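Uncharacterized protein (Shigella flexneri 5a str. M90T, PDB 5EUR) is of unknown function but may be related to glutathione S-transferases, and packs as three copies in the deposited assembly. Local coordinates at the interface of chains A and B. Residues are numbered along the deposited sequence; one frame, centred on the assembly and turned at random. Chains: chain A/B, Uncharacterized protein.

Contact 1: the interface of chains A and B. Residues chain A 37, 41, 67, 70; chain B 3-5, 49.
A:Asn41 reaches B:Ile3 with its CG anti to its own carbonyl carbon (chi1 -83°), which turns the carboxamide toward the partner chain. B:Ile3 answers with CG1 lodged between its backbone N and carbonyl carbon (chi1 61°). This sends CD1 in among A:Thr37, A:Tyr67 and A:Tyr70.

The amide of A:Asn41 pairs with the backbone of B:Ile3 in both directions. A:Asn41 OD1 takes the amide N of B:Ile3 at 2.9 Å, with the donor tilted from the carbonyl plane. A:Asn41 ND2 gives a nearly straight bond of 3.1 Å to the carbonyl O of B:Ile3, in the carbonyl plane and on a lone pair. The two bonds fix the rotation of the carboxamide and tell its O end from its N end. B:Asn49 ND2 adds a weak bond to the same B:Ile3 O from its own chain.

The isoleucine side chain packs by its branches. B:Ile3 CD1 lies 3.8 Å from A:Tyr67 CB and meets that ring at its edge. B:Ile3 CG2 lies 3.8 Å from A:Tyr70 CD2. A:Thr37 CG2 touches B:Ile3 CD1 and also sits over one face of the B:Tyr5 ring, 3.8 Å from its centroid and shifted toward the rim.

The site docks the N-terminal segment of chain B on helices 28-43 and 68-75 and the loop residue A:Tyr67 of chain A. It probably anchors that segment in the assembly, though the structure alone does not show whether this pairing forms in solution.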
# COMPACT_ATOMS: atom_id res chain seq x y z
N THR A 37 2.54 -8.00 3.74
CA THR A 37 1.83 -8.41 4.95
C THR A 37 0.35 -8.06 4.84
O THR A 37 -0.52 -8.88 5.17
CB THR A 37 2.45 -7.71 6.15
OG1 THR A 37 3.86 -8.00 6.19
CG2 THR A 37 1.78 -8.17 7.44
N ASN A 41 -2.79 -10.67 4.81
CA ASN A 41 -3.85 -10.55 5.81
C ASN A 41 -5.21 -10.37 5.16
O ASN A 41 -6.22 -10.92 5.62
CB ASN A 41 -3.56 -9.39 6.77
CG ASN A 41 -2.60 -9.77 7.88
OD1 ASN A 41 -2.45 -10.95 8.17
ND2 ASN A 41 -1.98 -8.78 8.52
N TYR A 67 6.16 -14.70 6.69
CA TYR A 67 4.75 -14.32 6.85
C TYR A 67 3.96 -15.37 7.62
O TYR A 67 2.84 -15.74 7.22
CB TYR A 67 4.14 -14.03 5.49
CG TYR A 67 4.90 -12.93 4.80
CD1 TYR A 67 4.66 -11.59 5.12
CD2 TYR A 67 5.89 -13.21 3.87
CE1 TYR A 67 5.38 -10.57 4.53
CE2 TYR A 67 6.61 -12.20 3.27
CZ TYR A 67 6.35 -10.89 3.60
OH TYR A 67 7.07 -9.89 2.99
N TYR A 70 0.75 -17.88 6.82
CA TYR A 70 0.70 -17.91 5.37
C TYR A 70 1.95 -18.57 4.81
O TYR A 70 1.87 -19.35 3.86
CB TYR A 70 0.55 -16.48 4.81
CG TYR A 70 -0.75 -15.85 5.25
CD1 TYR A 70 -1.97 -16.28 4.74
CD2 TYR A 70 -0.77 -14.81 6.18
CE1 TYR A 70 -3.17 -15.71 5.15
CE2 TYR A 70 -1.96 -14.24 6.58
CZ TYR A 70 -3.15 -14.69 6.07
OH TYR A 70 -4.33 -14.11 6.51
N ILE B 3 -1.51 -11.92 10.74
CA ILE B 3 -0.10 -11.93 11.09
C ILE B 3 0.31 -10.52 11.49
O ILE B 3 -0.21 -9.52 10.97
CB ILE B 3 0.78 -12.48 9.95
CG1 ILE B 3 0.65 -11.63 8.68
CG2 ILE B 3 0.45 -13.96 9.66
CD1 ILE B 3 1.71 -11.98 7.64
N SER B 4 1.23 -10.44 12.44
CA SER B 4 1.61 -9.15 12.99
C SER B 4 2.58 -8.42 12.07
O SER B 4 3.28 -9.01 11.25
CB SER B 4 2.26 -9.33 14.36
OG SER B 4 1.39 -10.05 15.21
N TYR B 5 2.61 -7.11 12.24
CA TYR B 5 3.62 -6.27 11.63
C TYR B 5 4.77 -6.11 12.63
O TYR B 5 4.57 -6.17 13.85
CB TYR B 5 3.04 -4.90 11.26
CG TYR B 5 1.91 -4.96 10.24
CD1 TYR B 5 2.15 -4.69 8.90
CD2 TYR B 5 0.61 -5.28 10.62
CE1 TYR B 5 1.12 -4.77 7.96
CE2 TYR B 5 -0.41 -5.34 9.70
CZ TYR B 5 -0.15 -5.07 8.37
OH TYR B 5 -1.16 -5.15 7.44
N ASN B 49 -3.38 -7.39 17.21
CA ASN B 49 -2.66 -6.79 16.09
C ASN B 49 -3.11 -5.35 15.86
O ASN B 49 -2.28 -4.46 15.67
CB ASN B 49 -2.85 -7.64 14.83
CG ASN B 49 -1.85 -7.30 13.74
OD1 ASN B 49 -0.93 -6.50 13.93
ND2 ASN B 49 -2.01 -7.94 12.59

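Contact 2: the interface of chains A and B. Residues chain A 126-127; chain B 13, 15, 17-18, 25.
The charged contacts centre on A:Arg126, whose guanidinium meets B:Asp15 and B:Glu25. It grips B:Asp15 end-on. A:Arg126 NH2 lies 2.9 Å from B:Asp15 OD1, on the syn side of that oxygen, and A:Arg126 NH1 lies 3.1 Å from B:Asp15 OD2, above the carboxylate plane. The two planes are 54° apart, so the pair is twisted. A:Arg126 NE forms a second salt bridge, 3.0 Å to B:Glu25 OE2. The bend of the arginine at chi3 (61°) turns its end toward both acids.

Among the other hydrogen bonds, A:Arg126 NH2 also gives to B:Thr18 OG1 at 3.0 Å, in the guanidinium plane. B:Thr18 OG1 in turn gives to B:Glu25 OE2 at 2.7 Å, on the anti lone pair. B:Ser13 OG and the backbone N of B:Glu17 both donate to B:Asp15 OD1. These second-shell bonds hold the aspartate in place and would probably stabilise its negative charge.

Van der Waals packing comes from A:Phe127. A:Phe127 CE1 is 3.5 Å from B:Ser13 CA. The B:Glu25 carboxylate lies at the ring edge, the planes 66° apart.

The two chain A residues end helix 119-127, near the C-terminus. They lie against the B:Ser13 to B:Glu17 loop and strands 18-21 and 24-27 of chain B.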
# COMPACT_ATOMS: atom_id res chain seq x y z
N ARG A 126 14.23 16.81 5.94
CA ARG A 126 12.78 16.69 6.09
C ARG A 126 12.38 15.98 7.38
O ARG A 126 11.37 16.33 7.99
CB ARG A 126 12.18 15.94 4.89
CG ARG A 126 12.14 16.77 3.61
CD ARG A 126 11.26 16.12 2.54
NE ARG A 126 9.86 15.99 2.97
CZ ARG A 126 9.01 17.00 3.09
NH1 ARG A 126 9.41 18.24 2.82
NH2 ARG A 126 7.75 16.79 3.48
N PHE A 127 13.16 14.99 7.82
CA PHE A 127 12.81 14.17 8.97
C PHE A 127 13.80 14.28 10.11
O PHE A 127 13.61 13.63 11.14
CB PHE A 127 12.65 12.70 8.55
CG PHE A 127 11.62 12.48 7.47
CD1 PHE A 127 10.28 12.29 7.80
CD2 PHE A 127 11.97 12.47 6.14
CE1 PHE A 127 9.32 12.11 6.81
CE2 PHE A 127 11.02 12.29 5.15
CZ PHE A 127 9.69 12.10 5.49
N SER B 13 7.38 14.10 8.68
CA SER B 13 8.21 15.19 8.18
C SER B 13 7.99 16.46 9.00
O SER B 13 6.98 16.62 9.69
CB SER B 13 7.90 15.48 6.71
OG SER B 13 6.64 16.13 6.57
N ASP B 15 7.36 19.49 7.95
CA ASP B 15 6.17 20.21 7.49
C ASP B 15 4.90 19.38 7.59
O ASP B 15 3.83 19.86 7.20
CB ASP B 15 6.39 20.73 6.06
CG ASP B 15 6.59 19.61 5.02
OD1 ASP B 15 6.26 18.44 5.29
OD2 ASP B 15 7.10 19.92 3.92
N GLU B 17 3.80 17.00 5.89
CA GLU B 17 3.14 16.62 4.65
C GLU B 17 3.51 15.22 4.17
O GLU B 17 2.77 14.65 3.35
CB GLU B 17 3.45 17.64 3.55
CG GLU B 17 2.75 18.97 3.80
CD GLU B 17 2.99 19.99 2.71
OE1 GLU B 17 3.72 19.68 1.74
OE2 GLU B 17 2.44 21.11 2.82
N THR B 18 4.62 14.65 4.63
CA THR B 18 4.97 13.28 4.28
C THR B 18 5.39 12.51 5.52
O THR B 18 5.68 13.07 6.58
CB THR B 18 6.10 13.21 3.24
OG1 THR B 18 7.29 13.81 3.77
CG2 THR B 18 5.71 13.92 1.94
N GLU B 25 9.10 7.16 1.38
CA GLU B 25 8.42 8.42 1.64
C GLU B 25 7.04 8.40 0.97
O GLU B 25 6.91 8.04 -0.21
CB GLU B 25 9.25 9.61 1.15
CG GLU B 25 8.67 10.96 1.63
CD GLU B 25 9.64 12.13 1.49
OE1 GLU B 25 10.69 11.98 0.83
OE2 GLU B 25 9.34 13.20 2.06

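Contact 3: the interface of chains A and B. Residues chain A 26-27, 29-30; chain B 21-24.
A:Ser27 OG gives a hydrogen bond of 2.7 Å to the carbonyl O of B:Phe22, from a position tilted out of the carbonyl plane. The backbone N of A:Ser27 gives a second bond, 2.8 Å to B:Gln24 OE1, nearly along the C=O direction. One serine thus binds a backbone oxygen and a side-chain amide of the partner.

Around these bonds lies an apolar layer. B:Gln24 crosses A:Tyr30 at a slant. B:Gln24 CB is 3.5 Å from A:Tyr30 CB, and B:Gln24 CG lies over one face of the tyrosine ring, 3.9 Å above the plane and toward the rim. The amide and ring planes are 59° apart, so the two groups do not stack flat. A:Leu26 CD2 packs at 3.9 Å against B:Gln24 CD. B:Phe22 meets A:Tyr30 through its CB, with B:Phe22 CB 3.8 Å from A:Tyr30 CA. A:Tyr30 CD1 also approaches B:Val21 CG1.

Further out, A:Ser27 OG is positioned by its own chain. The backbone N of A:Tyr30 donates 3.1 Å to A:Ser27 OG, so the hydroxyl both gives and receives. The bend of B:Gln24 at chi2 (64°) carries OE1 round to the A:Ser27 amide.

In the fold, A:Ser27 ends strand 24-27, directly before helix 28-43, and its hydroxyl caps the first turn of that helix. B:Phe22 and B:Gly23 form the turn between strands 18-21 and 24-27 of chain B. The hairpin tip therefore meets the strand-to-helix junction of chain A.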
# COMPACT_ATOMS: atom_id res chain seq x y z
N LEU A 26 9.37 1.16 -5.00
CA LEU A 26 9.15 1.24 -3.56
C LEU A 26 10.40 0.76 -2.84
O LEU A 26 11.11 -0.11 -3.34
CB LEU A 26 7.97 0.35 -3.13
CG LEU A 26 6.59 0.62 -3.70
CD1 LEU A 26 5.68 -0.56 -3.37
CD2 LEU A 26 6.06 1.90 -3.09
N SER A 27 10.63 1.27 -1.64
CA SER A 27 11.70 0.68 -0.84
C SER A 27 11.35 -0.77 -0.58
O SER A 27 10.19 -1.12 -0.35
CB SER A 27 11.91 1.44 0.47
OG SER A 27 10.97 1.06 1.46
N LYS A 29 11.97 -2.72 1.94
CA LYS A 29 11.43 -2.99 3.27
C LYS A 29 9.98 -2.51 3.39
O LYS A 29 9.18 -3.17 4.05
CB LYS A 29 12.31 -2.33 4.33
CG LYS A 29 13.69 -2.96 4.40
CD LYS A 29 13.62 -4.34 5.02
CE LYS A 29 14.49 -5.33 4.29
NZ LYS A 29 13.62 -6.26 3.48
N TYR A 30 9.63 -1.38 2.77
CA TYR A 30 8.22 -0.99 2.79
C TYR A 30 7.36 -2.04 2.10
O TYR A 30 6.30 -2.43 2.60
CB TYR A 30 8.02 0.38 2.13
CG TYR A 30 6.56 0.78 2.04
CD1 TYR A 30 5.90 1.32 3.14
CD2 TYR A 30 5.85 0.61 0.86
CE1 TYR A 30 4.57 1.68 3.06
CE2 TYR A 30 4.51 0.96 0.77
CZ TYR A 30 3.88 1.49 1.88
OH TYR A 30 2.55 1.83 1.80
N VAL B 21 8.25 5.69 6.01
CA VAL B 21 7.79 4.41 6.55
C VAL B 21 8.68 3.33 5.95
O VAL B 21 8.62 3.07 4.75
CB VAL B 21 6.31 4.15 6.21
CG1 VAL B 21 5.83 2.90 6.92
CG2 VAL B 21 5.46 5.36 6.59
N PHE B 22 9.53 2.71 6.79
CA PHE B 22 10.44 1.66 6.33
C PHE B 22 11.22 2.09 5.08
O PHE B 22 11.36 1.34 4.12
CB PHE B 22 9.68 0.35 6.06
CG PHE B 22 9.26 -0.37 7.32
CD1 PHE B 22 10.22 -0.94 8.15
CD2 PHE B 22 7.93 -0.47 7.68
CE1 PHE B 22 9.85 -1.60 9.31
CE2 PHE B 22 7.56 -1.13 8.84
CZ PHE B 22 8.52 -1.69 9.65
N GLY B 23 11.73 3.32 5.11
CA GLY B 23 12.54 3.84 4.02
C GLY B 23 11.77 4.39 2.83
O GLY B 23 12.40 4.86 1.87
N GLN B 24 10.44 4.33 2.86
CA GLN B 24 9.59 4.81 1.77
C GLN B 24 8.93 6.11 2.18
O GLN B 24 8.24 6.15 3.20
CB GLN B 24 8.50 3.78 1.44
CG GLN B 24 7.53 4.22 0.36
CD GLN B 24 8.20 4.41 -0.97
OE1 GLN B 24 9.03 3.59 -1.38
NE2 GLN B 24 7.88 5.50 -1.65

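The three contacts belong to one interface, not an exact two-fold, between two copies of the protein. Measured between the centres of their C-alpha atoms, contacts 1 and 3 lie about 17 Å apart, contacts 2 and 3 about 14 Å, and contacts 1 and 2 about 27 Å. Contacts 1 and 3 both use helix 28-43 of chain A, near its end and start respectively. Contacts 2 and 3 share strands 18-21 and 24-27 of chain B. Chain A thus holds chain B through separate regions, including its C-terminal helix. The deposited assembly has three copies, so such pairing may build a trimer.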